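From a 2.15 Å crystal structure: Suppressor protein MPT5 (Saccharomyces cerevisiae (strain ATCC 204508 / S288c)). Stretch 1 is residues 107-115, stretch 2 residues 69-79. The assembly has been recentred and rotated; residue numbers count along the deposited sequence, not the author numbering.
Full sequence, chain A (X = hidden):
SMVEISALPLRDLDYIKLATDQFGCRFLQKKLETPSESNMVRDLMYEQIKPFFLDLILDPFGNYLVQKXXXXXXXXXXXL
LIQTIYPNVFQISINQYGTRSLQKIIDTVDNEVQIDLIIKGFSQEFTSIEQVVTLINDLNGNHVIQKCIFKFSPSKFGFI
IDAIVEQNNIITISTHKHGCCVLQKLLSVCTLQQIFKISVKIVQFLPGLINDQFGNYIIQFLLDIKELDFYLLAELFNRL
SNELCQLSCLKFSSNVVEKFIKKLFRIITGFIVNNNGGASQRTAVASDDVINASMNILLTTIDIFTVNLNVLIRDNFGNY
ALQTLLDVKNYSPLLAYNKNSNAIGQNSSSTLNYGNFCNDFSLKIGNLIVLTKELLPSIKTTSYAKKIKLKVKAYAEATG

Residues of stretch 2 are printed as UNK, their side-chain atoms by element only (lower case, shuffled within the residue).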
# COMPACT_ATOMS: atom_id res chain seq x y z
N ASP A 107 -14.43 6.58 12.37
CA ASP A 107 -14.10 5.51 13.30
C ASP A 107 -15.27 5.11 14.20
O ASP A 107 -15.29 4.01 14.76
CB ASP A 107 -12.91 5.92 14.17
CG ASP A 107 -12.21 4.74 14.81
OD1 ASP A 107 -11.89 3.77 14.09
OD2 ASP A 107 -11.98 4.77 16.04
N THR A 108 -16.25 6.01 14.33
CA THR A 108 -17.38 5.78 15.22
C THR A 108 -18.75 5.83 14.54
O THR A 108 -19.75 6.17 15.18
CB THR A 108 -17.39 6.80 16.39
OG1 THR A 108 -17.49 8.13 15.88
CG2 THR A 108 -16.13 6.67 17.23
N VAL A 109 -18.81 5.51 13.25
CA VAL A 109 -20.10 5.45 12.55
C VAL A 109 -21.01 4.39 13.19
O VAL A 109 -20.53 3.34 13.61
CB VAL A 109 -19.96 5.17 11.04
CG1 VAL A 109 -19.41 6.38 10.32
CG2 VAL A 109 -19.08 3.94 10.79
N ASP A 110 -22.30 4.69 13.25
CA ASP A 110 -23.26 3.81 13.91
C ASP A 110 -23.88 2.80 12.95
O ASP A 110 -24.24 1.69 13.35
CB ASP A 110 -24.38 4.63 14.55
CG ASP A 110 -23.89 5.54 15.65
OD1 ASP A 110 -23.27 5.04 16.61
OD2 ASP A 110 -24.12 6.77 15.55
N ASN A 111 -24.03 3.20 11.69
CA ASN A 111 -24.79 2.40 10.73
C ASN A 111 -24.44 2.68 9.28
O ASN A 111 -23.63 3.57 8.97
CB ASN A 111 -26.29 2.60 10.96
CG ASN A 111 -26.69 4.07 10.89
OD1 ASN A 111 -26.37 4.77 9.93
ND2 ASN A 111 -27.38 4.55 11.93
N GLU A 112 -25.09 1.94 8.39
CA GLU A 112 -24.86 2.02 6.95
C GLU A 112 -25.25 3.38 6.37
O GLU A 112 -24.59 3.89 5.46
CB GLU A 112 -25.66 0.92 6.25
CG GLU A 112 -25.36 0.74 4.76
CD GLU A 112 -24.36 -0.36 4.50
OE1 GLU A 112 -23.74 -0.84 5.48
OE2 GLU A 112 -24.20 -0.76 3.33
N VAL A 113 -26.33 3.95 6.90
CA VAL A 113 -26.80 5.26 6.46
C VAL A 113 -25.70 6.31 6.57
O VAL A 113 -25.45 7.06 5.63
CB VAL A 113 -28.04 5.70 7.27
CG1 VAL A 113 -28.41 7.14 6.93
CG2 VAL A 113 -29.21 4.77 7.00
N GLN A 114 -25.03 6.33 7.72
CA GLN A 114 -23.93 7.27 7.95
C GLN A 114 -22.75 7.02 7.02
O GLN A 114 -22.15 7.96 6.51
CB GLN A 114 -23.48 7.19 9.41
CG GLN A 114 -24.48 7.77 10.41
CD GLN A 114 -24.13 7.44 11.85
OE1 GLN A 114 -23.01 6.99 12.14
NE2 GLN A 114 -25.08 7.65 12.77
N ILE A 115 -22.43 5.75 6.81
CA ILE A 115 -21.32 5.38 5.93
C ILE A 115 -21.60 5.84 4.49
O ILE A 115 -20.73 6.42 3.84
CB ILE A 115 -21.04 3.86 5.97
CG1 ILE A 115 -20.50 3.47 7.35
CG2 ILE A 115 -20.03 3.46 4.90
CD1 ILE A 115 -20.35 1.97 7.56
N UNK A 69 -17.38 14.41 21.38
CA UNK A 69 -18.80 14.28 21.13
C UNK A 69 -19.14 12.97 20.41
O UNK A 69 -20.17 12.36 20.68
c UNK A 69 -20.37 17.72 20.37
c UNK A 69 -20.54 16.24 20.71
c UNK A 69 -19.28 15.48 20.31
c UNK A 69 -20.86 16.07 22.18
N UNK A 70 -18.25 12.53 19.52
CA UNK A 70 -18.44 11.28 18.79
C UNK A 70 -18.59 10.06 19.70
O UNK A 70 -19.15 9.04 19.29
c UNK A 70 -17.28 11.04 17.80
s UNK A 70 -17.34 12.09 16.34
N UNK A 71 -18.09 10.16 20.92
CA UNK A 71 -18.18 9.06 21.88
C UNK A 71 -19.52 9.04 22.63
O UNK A 71 -19.81 8.10 23.36
c UNK A 71 -17.02 9.11 22.88
o UNK A 71 -15.69 7.93 21.29
c UNK A 71 -15.69 8.72 22.26
o UNK A 71 -14.64 9.19 22.76
N UNK A 72 -20.33 10.08 22.43
CA UNK A 72 -21.55 10.25 23.23
C UNK A 72 -22.83 10.51 22.43
O UNK A 72 -23.93 10.29 22.93
c UNK A 72 -20.20 11.15 25.21
c UNK A 72 -18.95 11.70 24.96
c UNK A 72 -21.35 11.38 24.26
o UNK A 72 -17.05 10.52 27.84
c UNK A 72 -18.09 10.73 26.97
c UNK A 72 -20.37 10.39 26.36
c UNK A 72 -19.32 10.18 27.23
c UNK A 72 -17.89 11.49 25.83
N UNK A 73 -22.68 10.97 21.19
CA UNK A 73 -23.83 11.30 20.34
C UNK A 73 -24.76 10.10 20.11
O UNK A 73 -24.30 8.97 19.96
c UNK A 73 -22.67 13.20 18.92
c UNK A 73 -22.30 13.57 17.49
c UNK A 73 -23.37 11.84 18.98
c UNK A 73 -23.55 14.28 19.53
N UNK A 74 -26.06 10.36 20.09
CA UNK A 74 -27.03 9.35 19.68
C UNK A 74 -26.84 9.09 18.19
O UNK A 74 -26.19 9.88 17.51
o UNK A 74 -28.74 10.95 19.07
c UNK A 74 -28.48 9.82 19.90
c UNK A 74 -28.71 10.20 21.36
N UNK A 75 -27.41 8.00 17.69
CA UNK A 75 -27.34 7.70 16.26
C UNK A 75 -27.99 8.82 15.45
O UNK A 75 -27.48 9.21 14.40
c UNK A 75 -28.01 6.38 15.96
N UNK A 76 -29.13 9.32 15.93
CA UNK A 76 -29.81 10.44 15.28
C UNK A 76 -28.91 11.67 15.21
O UNK A 76 -28.79 12.29 14.16
c UNK A 76 -32.36 10.22 15.39
o UNK A 76 -34.60 10.96 15.11
c UNK A 76 -33.62 10.90 15.88
o UNK A 76 -33.63 11.38 17.03
c UNK A 76 -31.10 10.79 16.02
N UNK A 77 -28.29 12.01 16.33
CA UNK A 77 -27.40 13.17 16.40
C UNK A 77 -26.20 13.05 15.46
O UNK A 77 -25.81 14.03 14.82
c UNK A 77 -27.60 14.04 20.22
o UNK A 77 -26.81 13.20 20.65
c UNK A 77 -26.94 13.42 17.84
n UNK A 77 -28.17 14.95 21.01
c UNK A 77 -27.99 14.07 18.75
N UNK A 78 -25.61 11.86 15.38
CA UNK A 78 -24.44 11.67 14.53
C UNK A 78 -24.81 11.69 13.04
O UNK A 78 -24.05 12.20 12.21
c UNK A 78 -23.68 10.39 14.89
c UNK A 78 -20.90 9.48 15.90
n UNK A 78 -20.45 8.31 16.70
c UNK A 78 -21.56 9.04 14.60
c UNK A 78 -22.44 10.15 14.03
N UNK A 79 -25.98 11.15 12.71
CA UNK A 79 -26.47 11.17 11.34
C UNK A 79 -26.71 12.61 10.86
O UNK A 79 -26.36 12.96 9.73
o UNK A 79 -27.47 8.96 11.51
c UNK A 79 -28.29 10.41 9.77
c UNK A 79 -27.76 10.33 11.19
O HOH W 1 -23.05 7.90 17.59
O HOH W 2 -29.57 7.24 11.99

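Position 69 carries four carbons, forked at the second, and stays out of reach of stretch 1; it is Leu69, whose O accepts from the backbone N of both 72 and 73. Position 70 has one carbon and then a sulfur. Its CB lies 3.5 Å from Thr108 OG1, and the sulfur makes it Cys70.

Position 71 has two carbons, the second bearing two oxygens. Its CB points away, yet its end returns to put one carboxylate oxygen 4.3 Å from Thr108 CG2; this short carboxylate is Asp71, and the oxygen is OD1. At position 72 one carbon leads to a six-carbon ring bearing an oxygen, so this is Tyr72, turned to no partner here. Position 73, again four carbons forked at the second, is Leu73; its side chain touches nothing on stretch 1, but its O will matter.

Position 74 is one carbon carrying an oxygen and a carbon, hence Thr74. It sits at the N-cap, where its side chain accepts from the N of 77. Position 75 has a single carbon. Its CA lies 3.4 Å from Asp110 OD2, and its CB 3.9 Å from the same oxygen; this is Ala75.

Position 76 has three carbons, the third with two oxygens: Glu76, directed away. Position 77 has three carbons ending in one oxygen and one nitrogen, Gln77; its OE1 accepts from Thr74 N at 3.0 Å, answering the capping bond.

Position 78 has four carbons in a row ending in a nitrogen, which lies 2.7 Å from Thr108 O; this is Lys78. NZ donates to that oxygen and, weakly, to Thr108 OG1 at 3.1 Å, while CD passes 3.5 Å from Gln114 OE1. Position 79 has one carbon with an oxygen and a carbon, the oxygen 3.0 Å from Gln114 NE2; this is Thr79, whose CG2 lies 4.3 Å from Val113 CG1.

The rule is to let one buried lysine gather the loops that precede two helices. Lys78 NZ also donates to Cys70 O at 3.0 Å, so a single amine ties both backbones together. Asp110 OD2 stands 4.1 Å from Lys78 NZ, beyond a salt bridge, and water 1 spans the gap: it accepts from the amine and donates to Asp110 OD2 and Leu73 O. Stretch 1 is braced from within. Gln114 OE1 accepts from Asp110 N at 2.7 Å, Gln114 NE2 donates to Asp110 OD2 at 3.1 Å, and Asn111 caps the helix by accepting from Gln114 N. Thus Asp110 is held beside Ala75 by its own stretch, and the amine of Lys78 bonds to Thr108 O and Cys70 O.

Stretch 2 69-79: LCDYLTAEQKT
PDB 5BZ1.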